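Local coordinates for protein putative S41 protease (Bacteroides fragilis NCTC 9343, PDB 3K50) that probably cleaves peptide bonds as a serine peptidase of family S41 that also carries a PDZ domain, though its function has not been established, at residues Ile114-Asn118 and Gly119-Thr123. Residues are numbered along the deposited sequence; the frame is centred on the assembly and turned at random.
Sequences IMMMN and GDYIT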
ATOM      1  N   ILE A 114      -5.839   5.703 -21.354  1.00 32.07           N
ATOM      2  CA  ILE A 114      -6.895   5.070 -22.144  1.00 27.29           C
ATOM      3  C   ILE A 114      -7.836   6.210 -22.570  1.00 29.48           C
ATOM      4  O   ILE A 114      -8.365   6.945 -21.724  1.00 30.83           O
ATOM      5  CB  ILE A 114      -7.655   4.009 -21.377  1.00 26.13           C
ATOM      6  CG1 ILE A 114      -6.740   2.889 -20.889  1.00 30.26           C
ATOM      7  CG2 ILE A 114      -8.688   3.344 -22.271  1.00 24.20           C
ATOM      8  CD1 ILE A 114      -7.502   1.826 -20.044  1.00 30.62           C
HETATM    9  N   MSE A 115      -8.028   6.369 -23.874  1.00 31.67           N
HETATM   10  CA  MSE A 115      -8.827   7.481 -24.438  1.00 34.65           C
HETATM   11  C   MSE A 115     -10.190   7.081 -25.019  1.00 37.01           C
HETATM   12  O   MSE A 115     -11.112   7.910 -25.046  1.00 35.23           O
HETATM   13  CB  MSE A 115      -8.040   8.197 -25.527  1.00 34.89           C
HETATM   14  CG  MSE A 115      -6.718   8.733 -25.064  1.00 35.56           C
HETATM   15 SE   MSE A 115      -5.744   9.577 -26.469  0.75 31.31          SE
HETATM   16  CE  MSE A 115      -6.606  11.381 -26.495  1.00 33.22           C
HETATM   17  N   MSE A 116     -10.290   5.846 -25.531  1.00 39.43           N
HETATM   18  CA  MSE A 116     -11.548   5.294 -26.073  1.00 39.20           C
HETATM   19  C   MSE A 116     -11.612   3.811 -25.829  1.00 40.24           C
HETATM   20  O   MSE A 116     -10.565   3.150 -25.741  1.00 39.24           O
HETATM   21  CB  MSE A 116     -11.607   5.477 -27.572  1.00 41.07           C
HETATM   22  CG  MSE A 116     -11.309   6.875 -28.003  1.00 51.60           C
HETATM   23 SE   MSE A 116     -12.769   8.075 -27.853  0.75 55.56          SE
HETATM   24  CE  MSE A 116     -13.107   7.829 -29.764  1.00 36.24           C
HETATM   25  N   MSE A 117     -12.838   3.292 -25.691  1.00 42.50           N
HETATM   26  CA  MSE A 117     -13.092   1.857 -25.579  1.00 45.17           C
HETATM   27  C   MSE A 117     -14.082   1.481 -26.651  1.00 41.75           C
HETATM   28  O   MSE A 117     -15.217   1.953 -26.656  1.00 37.34           O
HETATM   29  CB  MSE A 117     -13.655   1.476 -24.225  1.00 44.20           C
HETATM   30  CG  MSE A 117     -12.686   1.598 -23.141  1.00 52.64           C
HETATM   31 SE   MSE A 117     -13.293   0.743 -21.505  0.75 60.05          SE
HETATM   32  CE  MSE A 117     -14.841   1.930 -21.040  1.00 57.41           C
ATOM     33  N   ASN A 118     -13.661   0.614 -27.557  1.00 44.05           N
ATOM     34  CA  ASN A 118     -14.522   0.202 -28.684  1.00 45.07           C
ATOM     35  C   ASN A 118     -15.214   1.376 -29.367  1.00 45.99           C
ATOM     36  O   ASN A 118     -16.438   1.375 -29.563  1.00 46.73           O
ATOM     37  CB  ASN A 118     -15.531  -0.856 -28.232  1.00 45.44           C
ATOM     38  CG  ASN A 118     -14.879  -2.210 -28.046  1.00 49.84           C
ATOM     39  OD1 ASN A 118     -14.475  -2.544 -26.945  1.00 41.44           O
ATOM     40  ND2 ASN A 118     -14.676  -2.958 -29.159  1.00 46.99           N
ATOM     41  N   GLY A 119     -14.415   2.389 -29.707  1.00 44.30           N
ATOM     42  CA  GLY A 119     -14.905   3.580 -30.394  1.00 43.62           C
ATOM     43  C   GLY A 119     -15.741   4.553 -29.579  1.00 45.08           C
ATOM     44  O   GLY A 119     -16.153   5.560 -30.106  1.00 46.45           O
ATOM     45  N   ASP A 120     -15.986   4.291 -28.299  1.00 43.92           N
ATOM     46  CA  ASP A 120     -16.789   5.196 -27.497  1.00 44.53           C
ATOM     47  C   ASP A 120     -15.967   5.850 -26.379  1.00 45.70           C
ATOM     48  O   ASP A 120     -15.037   5.248 -25.829  1.00 41.63           O
ATOM     49  CB  ASP A 120     -17.954   4.432 -26.862  1.00 47.56           C
ATOM     50  CG  ASP A 120     -18.944   3.876 -27.878  1.00 53.86           C
ATOM     51  OD1 ASP A 120     -18.768   4.048 -29.109  1.00 65.08           O
ATOM     52  OD2 ASP A 120     -19.923   3.258 -27.414  1.00 61.45           O
ATOM     53  N   TYR A 121     -16.352   7.065 -26.009  1.00 46.32           N
ATOM     54  CA  TYR A 121     -15.670   7.810 -24.962  1.00 46.47           C
ATOM     55  C   TYR A 121     -15.874   7.195 -23.591  1.00 45.64           C
ATOM     56  O   TYR A 121     -16.777   6.391 -23.381  1.00 46.95           O
ATOM     57  CB  TYR A 121     -16.156   9.258 -24.938  1.00 48.24           C
ATOM     58  CG  TYR A 121     -15.719  10.030 -26.154  1.00 48.69           C
ATOM     59  CD1 TYR A 121     -14.406  10.466 -26.286  1.00 50.83           C
ATOM     60  CD2 TYR A 121     -16.610  10.322 -27.167  1.00 53.26           C
ATOM     61  CE1 TYR A 121     -13.992  11.163 -27.398  1.00 54.52           C
ATOM     62  CE2 TYR A 121     -16.208  11.029 -28.284  1.00 56.01           C
ATOM     63  CZ  TYR A 121     -14.902  11.443 -28.395  1.00 55.87           C
ATOM     64  OH  TYR A 121     -14.509  12.142 -29.514  1.00 61.37           O
ATOM     65  N   ILE A 122     -14.985   7.521 -22.675  1.00 43.04           N
ATOM     66  CA  ILE A 122     -15.157   7.070 -21.306  1.00 41.97           C
ATOM     67  C   ILE A 122     -15.897   8.209 -20.626  1.00 40.74           C
ATOM     68  O   ILE A 122     -15.469   9.360 -20.668  1.00 37.30           O
ATOM     69  CB  ILE A 122     -13.854   6.782 -20.575  1.00 39.31           C
ATOM     70  CG1 ILE A 122     -12.995   5.766 -21.377  1.00 43.54           C
ATOM     71  CG2 ILE A 122     -14.189   6.278 -19.200  1.00 33.77           C
ATOM     72  CD1 ILE A 122     -11.554   5.552 -20.804  1.00 42.73           C
ATOM     73  N   THR A 123     -17.035   7.868 -20.035  1.00 42.98           N
ATOM     74  CA  THR A 123     -17.898   8.793 -19.359  1.00 43.39           C
ATOM     75  C   THR A 123     -18.104   8.208 -17.966  1.00 45.49           C
ATOM     76  O   THR A 123     -17.803   7.023 -17.739  1.00 43.48           O
ATOM     77  CB  THR A 123     -19.259   8.851 -20.079  1.00 46.96           C
ATOM     78  OG1 THR A 123     -19.966   7.612 -19.863  1.00 48.27           O
ATOM     79  CG2 THR A 123     -19.094   9.091 -21.624  1.00 36.94           C
TER
HETATM   80  O   HOH W   1     -12.759   9.198 -23.481  1.00 42.01           O
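Met117 and Asp120 pair as an antiparallel hydrogen-bonded bridge that closes a type I' beta turn, with Asn118 and Gly119 at its corners, so the chain leaving strand 113-117 of the PDZ domain reverses in a tight turn. Met117 N gives a nearly straight bond to Asp120 O (2.9 Å, 172° at the hydrogen), lying in the carbonyl plane. The return bond, Asp120 N to Met117 O at 3.0 Å, reaches its acceptor from well above the carbonyl plane. Both corner residues have positive phi; Asn118 OD1 accepts from Arg136 NE and Gln137 N, tying the corner to the next strand of the sheet.

One residue further from the turn, Met116 and Tyr121 make a Met-aromatic contact. Met116 is modelled as selenomethionine, and its SE sits over one face of the Tyr121 ring, 3.7 Å from the centroid and displaced toward the CD1-CE1 side, its nearest atom CD1 at 3.3 Å. Bends at chi2 (-81°) and chi3 (-99°) fold the Met116 chain alongside the ring and bring CE near Gly119 O. Met115 and Met116 both share backbone hydrogen bonds with Gln139, a classic beta bulge in the pairing with strand 136-146.

On the outgoing arm, which is backbone-bonded to Tyr90 through Ile122, buried Ile122 sends CD1 against Ile114 CG2 at 3.9 Å, the two side chains crossing at about a right angle, while Met117 CE comes more loosely to Ile122 CG1. Leu130 touches both Met117 and Ile122. Where the arms have spread too far for a direct backbone bond, a water bridges them: it lies 2.6 Å from Met115 O and accepts from Ile122 N at 2.9 Å, in the plane of the Tyr121 ring at its edge.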